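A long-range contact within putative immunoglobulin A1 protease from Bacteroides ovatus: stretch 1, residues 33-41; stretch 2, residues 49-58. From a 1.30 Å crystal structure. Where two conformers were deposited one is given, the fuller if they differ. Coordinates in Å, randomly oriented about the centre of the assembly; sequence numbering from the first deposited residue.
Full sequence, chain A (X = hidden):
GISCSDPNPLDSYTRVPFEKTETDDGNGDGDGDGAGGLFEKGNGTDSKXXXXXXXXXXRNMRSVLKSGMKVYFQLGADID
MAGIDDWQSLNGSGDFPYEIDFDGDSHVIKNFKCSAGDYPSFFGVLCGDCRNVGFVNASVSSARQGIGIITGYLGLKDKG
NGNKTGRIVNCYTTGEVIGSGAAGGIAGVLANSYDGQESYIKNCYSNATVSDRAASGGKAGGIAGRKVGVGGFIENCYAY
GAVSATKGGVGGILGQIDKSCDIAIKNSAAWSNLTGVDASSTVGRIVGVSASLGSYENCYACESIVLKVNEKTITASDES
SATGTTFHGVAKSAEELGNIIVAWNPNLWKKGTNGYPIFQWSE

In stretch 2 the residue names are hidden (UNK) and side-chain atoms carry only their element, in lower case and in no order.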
# COMPACT_ATOMS: atom_id res chain seq x y z
N ASP A 33 -19.72 19.71 18.40
CA ASP A 33 -18.76 19.59 17.30
C ASP A 33 -17.79 18.43 17.60
O ASP A 33 -17.59 18.02 18.76
CB ASP A 33 -18.03 20.94 17.15
CG ASP A 33 -17.28 21.11 15.84
OD1 ASP A 33 -17.53 20.41 14.87
OD2 ASP A 33 -16.41 22.02 15.80
N GLY A 34 -17.19 17.87 16.56
CA GLY A 34 -16.32 16.70 16.72
C GLY A 34 -17.03 15.44 17.22
O GLY A 34 -16.45 14.66 17.97
N ALA A 35 -18.30 15.26 16.81
CA ALA A 35 -19.13 14.15 17.27
C ALA A 35 -19.14 14.11 18.81
O ALA A 35 -18.86 13.09 19.44
CB ALA A 35 -18.62 12.80 16.69
N GLY A 36 -19.43 15.27 19.41
CA GLY A 36 -19.55 15.38 20.85
C GLY A 36 -18.23 15.18 21.58
O GLY A 36 -18.21 14.64 22.68
N GLY A 37 -17.13 15.57 20.94
CA GLY A 37 -15.83 15.50 21.56
C GLY A 37 -14.99 14.27 21.27
O GLY A 37 -13.91 14.11 21.84
N LEU A 38 -15.49 13.36 20.46
CA LEU A 38 -14.67 12.23 19.99
C LEU A 38 -13.49 12.70 19.14
O LEU A 38 -12.49 11.99 19.08
CB LEU A 38 -15.52 11.23 19.19
CG LEU A 38 -16.60 10.45 19.94
CD1 LEU A 38 -17.36 9.53 18.93
CD2 LEU A 38 -16.02 9.67 21.03
N PHE A 39 -13.63 13.87 18.52
CA PHE A 39 -12.59 14.49 17.67
C PHE A 39 -12.43 15.94 18.11
O PHE A 39 -13.28 16.50 18.81
CB PHE A 39 -12.98 14.41 16.19
CG PHE A 39 -13.13 12.99 15.73
CD1 PHE A 39 -12.00 12.26 15.33
CD2 PHE A 39 -14.34 12.35 15.80
CE1 PHE A 39 -12.12 10.95 15.00
CE2 PHE A 39 -14.45 11.03 15.45
CZ PHE A 39 -13.35 10.33 15.06
N GLU A 40 -11.36 16.56 17.64
CA GLU A 40 -11.09 17.97 17.98
C GLU A 40 -12.20 18.87 17.45
O GLU A 40 -12.61 19.83 18.13
CB GLU A 40 -9.72 18.42 17.42
CG GLU A 40 -9.44 19.95 17.38
CD GLU A 40 -9.35 20.65 18.74
OE1 GLU A 40 -9.17 19.98 19.78
OE2 GLU A 40 -9.45 21.90 18.76
N LYS A 41 -12.67 18.57 16.25
CA LYS A 41 -13.73 19.33 15.59
C LYS A 41 -14.21 18.51 14.38
O LYS A 41 -13.61 17.48 14.05
CB LYS A 41 -13.26 20.72 15.15
CG LYS A 41 -12.17 20.74 14.12
CD LYS A 41 -11.74 22.17 13.74
CE LYS A 41 -10.71 22.16 12.61
NZ LYS A 41 -10.25 23.52 12.15
N UNK A 49 -14.23 17.93 8.00
CA UNK A 49 -13.74 16.57 8.29
C UNK A 49 -13.51 16.40 9.79
O UNK A 49 -13.19 17.35 10.49
c UNK A 49 -12.42 16.49 7.51
c UNK A 49 -12.03 17.94 7.33
c UNK A 49 -13.29 18.68 7.14
N UNK A 50 -13.71 15.18 10.29
CA UNK A 50 -13.32 14.89 11.66
C UNK A 50 -11.80 15.05 11.80
O UNK A 50 -11.02 14.39 11.11
c UNK A 50 -17.20 11.95 11.75
c UNK A 50 -15.86 12.22 11.53
c UNK A 50 -17.91 12.69 12.65
c UNK A 50 -17.29 13.71 13.36
c UNK A 50 -15.20 13.24 12.23
c UNK A 50 -13.72 13.48 12.03
c UNK A 50 -15.95 13.99 13.14
o UNK A 50 -19.23 12.41 12.88
N UNK A 51 -11.41 15.95 12.71
CA UNK A 51 -10.01 16.35 12.89
C UNK A 51 -9.40 15.56 14.06
O UNK A 51 -9.94 15.59 15.19
c UNK A 51 -8.53 18.43 13.12
se UNK A 51 -7.64 18.34 11.43
c UNK A 51 -9.94 17.86 13.13
c UNK A 51 -8.63 19.76 10.54
N UNK A 52 -8.29 14.86 13.75
CA UNK A 52 -7.67 13.90 14.65
C UNK A 52 -6.34 14.46 15.15
O UNK A 52 -5.44 14.76 14.34
c UNK A 52 -7.44 12.58 13.92
c UNK A 52 -6.59 11.59 14.78
c UNK A 52 -8.59 10.96 12.29
c UNK A 52 -8.77 11.96 13.47
N UNK A 53 -6.22 14.59 16.47
CA UNK A 53 -5.03 15.21 17.10
C UNK A 53 -4.18 14.27 17.93
O UNK A 53 -3.08 14.65 18.33
c UNK A 53 -6.24 17.49 17.23
c UNK A 53 -3.91 19.26 17.01
se UNK A 53 -5.19 18.35 15.90
c UNK A 53 -5.47 16.39 17.98
N UNK A 54 -4.68 13.09 18.24
CA UNK A 54 -3.95 12.12 19.06
C UNK A 54 -4.48 10.72 18.79
O UNK A 54 -5.44 10.55 18.03
o UNK A 54 -6.19 11.60 20.82
c UNK A 54 -4.03 12.52 20.54
c UNK A 54 -5.41 12.51 21.09
n UNK A 54 -5.73 13.49 21.92
N UNK A 55 -3.87 9.71 19.40
CA UNK A 55 -4.24 8.32 19.13
C UNK A 55 -5.56 7.92 19.73
O UNK A 55 -6.21 7.00 19.23
c UNK A 55 -3.13 7.36 19.59
N UNK A 56 -6.00 8.60 20.77
CA UNK A 56 -7.30 8.27 21.34
C UNK A 56 -8.38 8.67 20.31
O UNK A 56 -9.33 7.92 20.05
c UNK A 56 -7.54 8.99 22.63
o UNK A 56 -6.50 8.66 23.56
c UNK A 56 -8.90 8.62 23.24
N UNK A 57 -8.20 9.83 19.70
CA UNK A 57 -9.09 10.27 18.64
C UNK A 57 -9.03 9.35 17.40
O UNK A 57 -10.06 9.07 16.77
n UNK A 57 -9.22 15.02 20.10
c UNK A 57 -8.96 14.15 19.13
c UNK A 57 -8.85 11.74 18.29
c UNK A 57 -9.23 12.70 19.43
o UNK A 57 -8.50 14.49 18.08
N UNK A 58 -7.85 8.89 17.02
CA UNK A 58 -7.78 7.99 15.89
C UNK A 58 -8.53 6.69 16.17
O UNK A 58 -9.14 6.10 15.25
c UNK A 58 -4.86 7.73 13.28
c UNK A 58 -5.67 6.57 16.04
c UNK A 58 -6.27 7.64 13.86
c UNK A 58 -6.31 7.76 15.39
O HOH W 1 -8.41 17.64 20.59

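Position 49 carries three side-chain carbons that close a ring onto the backbone N, which identifies Pro49. Pro49 CB, the nearest side-chain atom, stays 6.7 Å from Lys41 O; the contact is made by backbone, Pro49 O lying 3.6 Å from Lys41 O.

Position 50 has one carbon followed by a six-carbon ring bearing one oxygen, and the ring stacks, offset, on that of Phe39; it is Tyr50. Its CA-to-CB bond points toward stretch 1, and the stacked rings have centroids 4.7 Å apart and planes at 26°. Tyr50 CB sits over the face of the Phe39 ring, 3.9 Å from the centroid and 14° off the normal, a CH-pi contact. Farther out, Tyr50 CE1 meets Ala35 CB at 3.7 Å.

Position 51 shows two carbons, a selenium and a terminal carbon in an unbranched chain packed against the Lys41 side chain: selenomethionine, Met51. Met51 CB lies 3.8 Å from Lys41 CG, while the backbone bonds in both directions, as described below.

Position 52 has four carbons, forked at the first, with one arm two carbons long, and reaches the edge of the Phe39 ring. This is Ile52, whose CG1 is 3.7 Å from Phe39 CD1.

Position 53 repeats the unbranched C-C-Se-C pattern, set against Glu40 CB, and is a second selenomethionine, Met53; its CG lies 3.6 Å from Glu40 CB.

Position 54 has two carbons, the second carrying one oxygen and one nitrogen, and does not touch stretch 1: Asn54. It occupies the N-cap of the following helix.

Position 55 has a single carbon, hence Ala55, whose CB is 10.5 Å from Leu38 O, well out of contact. Position 56 has one carbon bearing an oxygen and a carbon, the pattern of Thr56; it too makes no contact.

Position 57 has three carbons, the third bearing oxygen and nitrogen, and the chain passes near Leu38 O: Gln57. Its CG approaches Leu38 O at 3.4 Å. Its backbone N donates to Asn54 OD1 (2.9 Å), capping the helix, and its OE1 accepts from Met53 N (2.8 Å).

Position 58 has four carbons forked at the first, one arm two carbons long: Ile58, its CA-to-CB bond pointing away from stretch 1.

The contact combines backbone pairing with aromatic packing. Glu40 N donates to Met51 O (3.0 Å, 152°), and Met51 N donates to Lys41 O (3.0 Å, 166°), fixing position 51 against the end of stretch 1. Beside this pairing, Phe39 packs against Tyr50 and Ile52. A water adds a polar link, its O donating to Glu40 OE1 (2.6 Å) and accepting from Gln57 NE2 (2.8 Å). Together the stretches bury 535 Å², both sides summed.

Stretch 2 49-58: PYMIMNATQI
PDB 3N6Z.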